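Local coordinates for uncharacterized protein (Bacteroides eggerthii DSM 20697, PDB 4ECO) that is of unknown function but, being built of leucine-rich repeats, probably serves in binding other proteins, at residues 155-160 with 437-442; 193-198 with 214-219; 551-556 with 573-578. All blocks are in the same frame, centred on the assembly; numbering follows the deposited sequence.

Interaction 1 (155-160 with 437-442)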
loop_
_atom_site.group_PDB
_atom_site.type_symbol
_atom_site.label_atom_id
_atom_site.label_comp_id
_atom_site.label_asym_id
_atom_site.label_seq_id
_atom_site.Cartn_x
_atom_site.Cartn_y
_atom_site.Cartn_z
ATOM N N ARG A 155 -4.284 -9.814 5.010
ATOM C CA ARG A 155 -5.020 -11.082 5.155
ATOM C C ARG A 155 -4.931 -11.927 3.852
ATOM O O ARG A 155 -5.205 -13.114 3.871
ATOM C CB ARG A 155 -6.476 -10.847 5.560
ATOM C CG ARG A 155 -6.606 -10.063 6.850
ATOM C CD ARG A 155 -8.041 -9.763 7.199
ATOM N NE ARG A 155 -8.709 -9.136 6.067
ATOM C CZ ARG A 155 -10.024 -9.069 5.912
ATOM N NH1 ARG A 155 -10.835 -9.598 6.821
ATOM N NH2 ARG A 155 -10.541 -8.501 4.828
ATOM N N GLU A 156 -4.468 -11.328 2.760
ATOM C CA GLU A 156 -4.252 -11.956 1.455
ATOM C C GLU A 156 -3.366 -13.222 1.581
ATOM O O GLU A 156 -3.569 -14.210 0.869
ATOM C CB GLU A 156 -3.597 -10.913 0.500
ATOM C CG GLU A 156 -3.354 -11.375 -0.926
ATOM C CD GLU A 156 -4.535 -11.940 -1.698
ATOM O OE1 GLU A 156 -5.665 -11.414 -1.552
ATOM O OE2 GLU A 156 -4.311 -12.895 -2.479
ATOM N N ASP A 157 -2.413 -13.187 2.508
ATOM C CA ASP A 157 -1.463 -14.264 2.757
ATOM C C ASP A 157 -2.082 -15.460 3.457
ATOM O O ASP A 157 -1.387 -16.477 3.625
ATOM C CB ASP A 157 -0.269 -13.762 3.562
ATOM C CG ASP A 157 0.675 -12.961 2.709
ATOM O OD1 ASP A 157 0.822 -13.301 1.515
ATOM O OD2 ASP A 157 1.297 -12.015 3.243
ATOM N N PHE A 158 -3.374 -15.366 3.834
ATOM C CA PHE A 158 -4.088 -16.502 4.381
ATOM C C PHE A 158 -4.353 -17.494 3.276
ATOM O O PHE A 158 -4.518 -17.095 2.124
ATOM C CB PHE A 158 -5.397 -16.070 5.024
ATOM C CG PHE A 158 -5.246 -15.517 6.403
ATOM C CD1 PHE A 158 -4.592 -16.245 7.391
ATOM C CD2 PHE A 158 -5.883 -14.341 6.764
ATOM C CE1 PHE A 158 -4.505 -15.765 8.691
ATOM C CE2 PHE A 158 -5.807 -13.861 8.068
ATOM C CZ PHE A 158 -5.098 -14.567 9.017
ATOM N N SER A 159 -4.420 -18.778 3.616
ATOM C CA SER A 159 -4.680 -19.826 2.639
ATOM C C SER A 159 -6.072 -19.667 2.048
ATOM O O SER A 159 -6.956 -19.051 2.662
ATOM C CB SER A 159 -4.537 -21.197 3.286
ATOM O OG SER A 159 -5.561 -21.443 4.234
ATOM N N ASP A 160 -6.284 -20.270 0.869
ATOM C CA ASP A 160 -7.575 -20.235 0.218
ATOM C C ASP A 160 -8.624 -20.771 1.158
ATOM O O ASP A 160 -9.658 -20.118 1.295
ATOM C CB ASP A 160 -7.525 -20.998 -1.100
ATOM C CG ASP A 160 -6.777 -20.221 -2.167
ATOM O OD1 ASP A 160 -6.836 -18.952 -2.148
ATOM O OD2 ASP A 160 -6.126 -20.862 -3.012
ATOM N N SER A 437 -6.132 -8.355 12.846
ATOM C CA SER A 437 -5.363 -9.385 12.146
ATOM C C SER A 437 -3.850 -9.134 12.191
ATOM O O SER A 437 -3.398 -8.017 11.955
ATOM C CB SER A 437 -5.815 -9.487 10.688
ATOM O OG SER A 437 -5.226 -10.576 9.994
ATOM N N ILE A 438 -3.067 -10.186 12.460
ATOM C CA ILE A 438 -1.614 -10.046 12.489
ATOM C C ILE A 438 -1.030 -11.065 11.500
ATOM O O ILE A 438 -1.393 -12.242 11.497
ATOM C CB ILE A 438 -0.969 -10.119 13.927
ATOM C CG1 ILE A 438 0.530 -9.778 13.886
ATOM C CG2 ILE A 438 -1.249 -11.420 14.657
ATOM C CD1 ILE A 438 1.105 -9.307 15.150
ATOM N N ASN A 439 -0.179 -10.572 10.613
ATOM C CA ASN A 439 0.467 -11.412 9.619
ATOM C C ASN A 439 1.906 -11.574 10.027
ATOM O O ASN A 439 2.704 -10.651 9.867
ATOM C CB ASN A 439 0.328 -10.825 8.208
ATOM C CG ASN A 439 0.840 -11.741 7.114
ATOM O OD1 ASN A 439 1.580 -12.711 7.337
ATOM N ND2 ASN A 439 0.460 -11.440 5.891
ATOM N N LEU A 440 2.219 -12.729 10.599
ATOM C CA LEU A 440 3.569 -13.077 11.038
ATOM C C LEU A 440 4.141 -14.225 10.177
ATOM O O LEU A 440 5.087 -14.897 10.606
ATOM C CB LEU A 440 3.563 -13.453 12.524
ATOM C CG LEU A 440 3.433 -12.297 13.499
ATOM C CD1 LEU A 440 3.034 -12.803 14.857
ATOM C CD2 LEU A 440 4.716 -11.509 13.569
ATOM N N SER A 441 3.575 -14.442 8.959
ATOM C CA SER A 441 4.036 -15.504 8.048
ATOM C C SER A 441 5.470 -15.213 7.548
ATOM O O SER A 441 5.917 -14.071 7.602
ATOM C CB SER A 441 3.073 -15.698 6.868
ATOM O OG SER A 441 2.879 -14.522 6.100
ATOM N N ASN A 442 6.191 -16.244 7.104
ATOM C CA ASN A 442 7.584 -16.181 6.622
ATOM C C ASN A 442 8.506 -15.430 7.605
ATOM O O ASN A 442 9.043 -14.367 7.295
ATOM C CB ASN A 442 7.686 -15.575 5.222
ATOM C CG ASN A 442 7.429 -16.583 4.153
ATOM O OD1 ASN A 442 8.252 -17.482 3.928
ATOM N ND2 ASN A 442 6.263 -16.475 3.498
#
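The inner face of the leucine-rich-repeat solenoid meets an inserted loop here, where Asn439 and Ser437 of strand 435-439 touch Asp157 and Arg155. Ser437 and Asn439 turn their side chains to the loop, while Ile438 points away from it, a clear case of how alternation along a strand sends neighbouring side chains to opposite faces. Asn439 does most of the polar work. Its CG lies anti to the backbone N (chi1 -173°), and ND2 gives a hydrogen bond to Asp157 OD2 over 2.8 Å, with an N-H...O angle of 146°. OD2 receives it on the anti lone pair, and carboxylate and amide planes stand 78° apart. At the other end of the amide, Asn439 OD1 accepts from Ser441 N at 3.1 Å, making an Asx turn; Ser441 OG is also close by, at a separation whose shortness is doubtful. With both ends engaged, the amide is probably held in one orientation. An alanine here would probably leave Asp157 without this donor and the turn at Ser441 without its side-chain acceptor. Nearer the start of the strand, the aliphatic part of Arg155 passes beside Ser437, CG lying 3.5 Å from OG, and Phe158 brings CE2 to 3.9 Å from the same oxygen. The polar ends lead elsewhere: Ser437 OG bonds to Ser461 OG, and Arg155 NH1 to Lys173 O. Asp157 O and Ser159 extend the docking to Asn463, Asp494 and Asp519 on successive strands. Such use of the variable positions of parallel strands is characteristic of the concave surface of a leucine-rich-repeat domain.

Interaction 2 (193-198 with 214-219)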
loop_
_atom_site.group_PDB
_atom_site.type_symbol
_atom_site.label_atom_id
_atom_site.label_comp_id
_atom_site.label_asym_id
_atom_site.label_seq_id
_atom_site.Cartn_x
_atom_site.Cartn_y
_atom_site.Cartn_z
ATOM N N ASN A 193 7.328 12.104 -21.286
ATOM C CA ASN A 193 7.538 13.378 -21.966
ATOM C C ASN A 193 9.035 13.700 -22.048
ATOM O O ASN A 193 9.855 13.042 -21.397
ATOM C CB ASN A 193 6.796 14.495 -21.201
ATOM C CG ASN A 193 7.299 14.646 -19.779
ATOM O OD1 ASN A 193 8.384 15.169 -19.529
ATOM N ND2 ASN A 193 6.559 14.120 -18.825
ATOM N N ASN A 194 9.367 14.776 -22.782
ATOM C CA ASN A 194 10.727 15.251 -22.903
ATOM C C ASN A 194 10.811 16.736 -22.448
ATOM O O ASN A 194 11.394 17.570 -23.142
ATOM C CB ASN A 194 11.246 15.046 -24.313
ATOM C CG ASN A 194 12.745 14.999 -24.353
ATOM O OD1 ASN A 194 13.370 13.981 -24.012
ATOM N ND2 ASN A 194 13.349 16.124 -24.715
ATOM N N ILE A 195 10.211 17.053 -21.270
ATOM C CA ILE A 195 10.285 18.388 -20.684
ATOM C C ILE A 195 11.700 18.503 -20.090
ATOM O O ILE A 195 12.040 17.755 -19.183
ATOM C CB ILE A 195 9.158 18.672 -19.641
ATOM C CG1 ILE A 195 7.717 18.349 -20.117
ATOM C CG2 ILE A 195 9.273 20.063 -19.022
ATOM C CD1 ILE A 195 7.262 19.061 -21.262
ATOM N N THR A 196 12.531 19.407 -20.623
ATOM C CA THR A 196 13.924 19.544 -20.198
ATOM C C THR A 196 14.154 20.768 -19.313
ATOM O O THR A 196 15.228 20.903 -18.731
ATOM C CB THR A 196 14.829 19.616 -21.439
ATOM O OG1 THR A 196 14.387 20.678 -22.301
ATOM C CG2 THR A 196 14.857 18.298 -22.210
ATOM N N PHE A 197 13.154 21.637 -19.190
ATOM C CA PHE A 197 13.261 22.871 -18.429
ATOM C C PHE A 197 11.870 23.345 -17.989
ATOM O O PHE A 197 10.888 23.168 -18.723
ATOM C CB PHE A 197 13.946 23.946 -19.320
ATOM C CG PHE A 197 14.437 25.176 -18.615
ATOM C CD1 PHE A 197 13.583 26.240 -18.362
ATOM C CD2 PHE A 197 15.759 25.278 -18.206
ATOM C CE1 PHE A 197 14.026 27.357 -17.657
ATOM C CE2 PHE A 197 16.206 26.405 -17.516
ATOM C CZ PHE A 197 15.337 27.443 -17.258
ATOM N N VAL A 198 11.790 23.944 -16.789
ATOM C CA VAL A 198 10.568 24.542 -16.247
ATOM C C VAL A 198 10.962 25.919 -15.755
ATOM O O VAL A 198 11.872 26.047 -14.925
ATOM C CB VAL A 198 9.791 23.734 -15.166
ATOM C CG1 VAL A 198 8.425 24.363 -14.915
ATOM C CG2 VAL A 198 9.613 22.284 -15.573
ATOM N N GLY A 214 6.181 14.674 -13.585
ATOM C CA GLY A 214 6.707 13.321 -13.557
ATOM C C GLY A 214 7.080 12.761 -14.898
ATOM O O GLY A 214 6.578 13.213 -15.930
ATOM N N ASN A 215 7.982 11.772 -14.876
ATOM C CA ASN A 215 8.499 10.976 -16.000
ATOM C C ASN A 215 9.202 11.889 -17.029
ATOM O O ASN A 215 9.146 11.642 -18.229
ATOM C CB ASN A 215 7.370 10.151 -16.614
ATOM C CG ASN A 215 6.457 9.543 -15.572
ATOM O OD1 ASN A 215 6.842 8.648 -14.830
ATOM N ND2 ASN A 215 5.268 10.098 -15.411
ATOM N N SER A 216 9.912 12.914 -16.512
ATOM C CA SER A 216 10.620 13.949 -17.266
ATOM C C SER A 216 12.116 13.779 -17.200
ATOM O O SER A 216 12.636 13.362 -16.164
ATOM C CB SER A 216 10.258 15.337 -16.736
ATOM O OG SER A 216 8.993 15.794 -17.194
ATOM N N PRO A 217 12.844 14.152 -18.268
ATOM C CA PRO A 217 14.303 13.965 -18.253
ATOM C C PRO A 217 15.085 15.158 -17.706
ATOM O O PRO A 217 16.325 15.140 -17.775
ATOM C CB PRO A 217 14.635 13.768 -19.729
ATOM C CG PRO A 217 13.581 14.510 -20.462
ATOM C CD PRO A 217 12.380 14.636 -19.588
ATOM N N PHE A 218 14.386 16.187 -17.171
ATOM C CA PHE A 218 15.080 17.386 -16.697
ATOM C C PHE A 218 15.941 17.106 -15.455
ATOM O O PHE A 218 15.759 16.099 -14.771
ATOM C CB PHE A 218 14.112 18.558 -16.415
ATOM C CG PHE A 218 12.816 18.256 -15.691
ATOM C CD1 PHE A 218 12.796 17.416 -14.576
ATOM C CD2 PHE A 218 11.637 18.899 -16.051
ATOM C CE1 PHE A 218 11.610 17.186 -13.874
ATOM C CE2 PHE A 218 10.450 18.655 -15.349
ATOM C CZ PHE A 218 10.445 17.804 -14.258
ATOM N N VAL A 219 16.903 18.002 -15.215
ATOM C CA VAL A 219 17.818 17.984 -14.071
ATOM C C VAL A 219 17.254 18.946 -13.016
ATOM O O VAL A 219 16.533 19.882 -13.368
ATOM C CB VAL A 219 19.291 18.304 -14.469
ATOM C CG1 VAL A 219 19.891 17.172 -15.294
ATOM C CG2 VAL A 219 19.405 19.631 -15.213
HETATM O O HOH W 1 17.302 19.845 -17.687
#
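Asn193 joins the two segments through both ends of its amide. Its OD1 accepts from Ser216 OG at 2.5 Å, a separation too short to be taken literally at this resolution, while ND2 donates to Gly214 O over 3.0 Å with an N-H...O angle of 143°. Gly214 O lies close to the amide plane of Asn193. The same OD1 also takes the backbone N of Ile195, 3.1 Å away and nearly straight at 168°, on a lone pair, which closes an Asx turn. CG stands between the backbone N and the carbonyl carbon (chi1 61°), near enough to the chain for OD1 to meet Ile195 N. Farther along, one water donates to Thr196 O at 2.6 Å and accepts from Val219 N, linking backbone to backbone where the chains diverge.

Packing fills the interval. Pro217 lays its ring against the backbone, CD facing the carbonyl oxygens of Asn193 and Ile195, and its CG meets the amide oxygen of Asn194. Phe218 runs side by side with Ile195, pointing the same way, with CD2 4.0 Å from Ile195 CG2; its CE2 lies 3.7 Å from Val198 CG2. One face of this ring rests on CB of Ser216 from its own segment, 3.4 Å above the centre. Strand 194-198 pairs in parallel with 96-97, a short second strand pair beside the main strands, and 214-219 follows the main strand of the next turn.

The Asn193 side chain lies about 5 Å from a bound sodium ion, whose site includes Glu117 and Ser192. The chemistry implies a buried amide used as a two-ended connector, its polarity met by partners, with apolar packing of Ile195, Val198 and Phe218 farther along.

Interaction 3 (551-556 with 573-578)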
loop_
_atom_site.group_PDB
_atom_site.type_symbol
_atom_site.label_atom_id
_atom_site.label_comp_id
_atom_site.label_asym_id
_atom_site.label_seq_id
_atom_site.Cartn_x
_atom_site.Cartn_y
_atom_site.Cartn_z
ATOM N N GLY A 551 10.984 -36.980 5.014
ATOM C CA GLY A 551 10.009 -36.936 3.922
ATOM C C GLY A 551 8.964 -38.034 3.919
ATOM O O GLY A 551 8.335 -38.297 2.889
ATOM N N ASN A 552 8.763 -38.677 5.068
ATOM C CA ASN A 552 7.779 -39.730 5.208
ATOM C C ASN A 552 6.417 -39.115 5.504
ATOM O O ASN A 552 6.336 -38.076 6.168
ATOM C CB ASN A 552 8.189 -40.720 6.309
ATOM C CG ASN A 552 9.558 -41.348 6.141
ATOM O OD1 ASN A 552 10.207 -41.696 7.129
ATOM N ND2 ASN A 552 10.053 -41.480 4.903
ATOM N N ARG A 553 5.345 -39.749 4.991
ATOM C CA ARG A 553 3.965 -39.313 5.195
ATOM C C ARG A 553 3.541 -39.765 6.575
ATOM O O ARG A 553 3.289 -40.964 6.798
ATOM C CB ARG A 553 3.044 -39.863 4.097
ATOM C CG ARG A 553 3.411 -39.396 2.706
ATOM C CD ARG A 553 2.266 -39.627 1.774
ATOM N NE ARG A 553 2.557 -39.148 0.423
ATOM C CZ ARG A 553 1.643 -39.014 -0.537
ATOM N NH1 ARG A 553 0.366 -39.302 -0.298
ATOM N NH2 ARG A 553 1.999 -38.593 -1.737
ATOM N N THR A 554 3.537 -38.812 7.519
ATOM C CA THR A 554 3.264 -39.048 8.943
ATOM C C THR A 554 1.796 -39.295 9.278
ATOM O O THR A 554 1.555 -40.100 10.170
ATOM C CB THR A 554 3.751 -37.861 9.786
ATOM O OG1 THR A 554 3.257 -36.635 9.234
ATOM C CG2 THR A 554 5.268 -37.804 9.911
ATOM N N LEU A 555 0.822 -38.618 8.608
ATOM C CA LEU A 555 -0.588 -38.755 8.981
ATOM C C LEU A 555 -1.274 -39.928 8.287
ATOM O O LEU A 555 -1.576 -39.890 7.091
ATOM C CB LEU A 555 -1.375 -37.474 8.739
ATOM C CG LEU A 555 -2.753 -37.385 9.390
ATOM C CD1 LEU A 555 -2.661 -37.411 10.916
ATOM C CD2 LEU A 555 -3.484 -36.145 8.917
ATOM N N ARG A 556 -1.556 -40.959 9.099
ATOM C CA ARG A 556 -2.199 -42.199 8.680
ATOM C C ARG A 556 -3.600 -42.324 9.329
ATOM O O ARG A 556 -4.436 -43.095 8.835
ATOM C CB ARG A 556 -1.298 -43.408 9.036
ATOM C CG ARG A 556 0.027 -43.394 8.253
ATOM C CD ARG A 556 1.083 -44.334 8.778
ATOM N NE ARG A 556 0.805 -45.708 8.375
ATOM C CZ ARG A 556 1.313 -46.781 8.972
ATOM N NH1 ARG A 556 2.121 -46.648 10.016
ATOM N NH2 ARG A 556 0.997 -47.998 8.545
ATOM N N ILE A 573 -7.609 -33.089 3.576
ATOM C CA ILE A 573 -6.742 -34.112 4.189
ATOM C C ILE A 573 -5.930 -34.849 3.088
ATOM O O ILE A 573 -5.351 -35.903 3.333
ATOM C CB ILE A 573 -7.614 -35.073 5.061
ATOM C CG1 ILE A 573 -6.773 -35.871 6.073
ATOM C CG2 ILE A 573 -8.612 -35.930 4.244
ATOM C CD1 ILE A 573 -7.554 -36.433 7.254
ATOM N N GLY A 574 -5.860 -34.253 1.907
ATOM C CA GLY A 574 -5.128 -34.818 0.788
ATOM C C GLY A 574 -3.625 -34.888 0.972
ATOM O O GLY A 574 -3.056 -34.178 1.808
ATOM N N SER A 575 -2.973 -35.758 0.164
ATOM C CA SER A 575 -1.529 -36.000 0.094
ATOM C C SER A 575 -0.990 -36.407 1.477
ATOM O O SER A 575 -0.056 -35.810 2.005
ATOM C CB SER A 575 -0.796 -34.786 -0.474
ATOM O OG SER A 575 0.511 -35.129 -0.900
ATOM N N ASN A 576 -1.611 -37.426 2.056
ATOM C CA ASN A 576 -1.217 -38.019 3.333
ATOM C C ASN A 576 -1.163 -39.532 3.124
ATOM O O ASN A 576 -0.989 -39.980 1.982
ATOM C CB ASN A 576 -2.185 -37.606 4.478
ATOM C CG ASN A 576 -2.016 -36.192 4.978
ATOM O OD1 ASN A 576 -0.978 -35.807 5.500
ATOM N ND2 ASN A 576 -3.062 -35.403 4.907
ATOM N N ASP A 577 -1.363 -40.314 4.191
ATOM C CA ASP A 577 -1.407 -41.757 4.099
ATOM C C ASP A 577 -2.594 -42.282 4.915
ATOM O O ASP A 577 -2.474 -43.274 5.642
ATOM C CB ASP A 577 -0.076 -42.366 4.557
ATOM C CG ASP A 577 0.144 -43.813 4.160
ATOM O OD1 ASP A 577 -0.674 -44.349 3.359
ATOM O OD2 ASP A 577 1.142 -44.401 4.628
ATOM N N ILE A 578 -3.762 -41.633 4.748
ATOM C CA ILE A 578 -4.984 -41.997 5.450
ATOM C C ILE A 578 -5.381 -43.411 5.015
ATOM O O ILE A 578 -5.255 -43.761 3.841
ATOM C CB ILE A 578 -6.132 -40.955 5.255
ATOM C CG1 ILE A 578 -5.681 -39.522 5.634
ATOM C CG2 ILE A 578 -7.431 -41.353 5.999
ATOM C CD1 ILE A 578 -5.057 -39.295 7.059
HETATM O O HOH W 2 0.942 -37.612 5.680
#
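Leu555 and Asn576 meet where consecutive turns of the leucine-rich-repeat solenoid stack, the loop 551-556 of one turn lying against the loop that follows strand 570-572 of the next. The tight part is built round Leu555. Its CG, anti to the backbone N (chi1 -166°), sits 3.8 Å from Ile578 CD1; the two side chains run alongside each other, pointing the same way. The carbonyl oxygen of Leu555 takes the backbone N of Asp577 at 2.9 Å, and a water joins Leu555 N to Asn576 OD1. Asn576 fills the asparagine position of the LxxLxLxxN repeat: its ND2 reaches Ile573 O over 2.8 Å from above the carbonyl plane and also bonds to Ile543 O of the preceding turn, so a buried amide ties the turns together.

Toward solvent the grip weakens. Exposed Arg556 lies beside Asp577, pointing the same way, with CG 3.8 Å from Asp577 CB, but the salt bridge from Arg556 NE to Asp577 OD2 is long at 4.0 Å, and OD2 has Arg579 as its stronger mate. Here aliphatic contact, a CA-H...O contact from Arg556 CA to Asp577 O and a long charge pair do the work.

Arg553 spans the two regimes. Extended from CG to NE, it sends NH1 to Asn576 O at 2.7 Å, with an N-H...O angle of 159° and the oxygen in the guanidinium plane. NH2 forms a salt bridge with Asp596, which also holds Ser575 OG, and that hydroxyl lies 3.8 Å above one guanidinium face, offset toward its rim.

Overall arrangement
The three contacts sample different places in one solenoid. Interactions 2 and 3 each join elements close in sequence, belonging to adjoining turns, whereas interaction 1 brings together parts separated by 276 residues, an inserted loop and the inner strand face. Interaction 2 is nested in the long loop that interaction 1 closes; their centres lie 42 Å apart. Interactions 2 and 3 fall on opposite sides of the chain's centre, 61 Å between centres. All are largely buried, but only interaction 3 includes an exposed touching residue, and it adds a long salt bridge. Each uses an asparagine amide: across to a carboxylate in 155-160/437-442, to hydroxyl and carbonyl in 193-198/214-219, and to backbone carbonyls in 551-556/573-578.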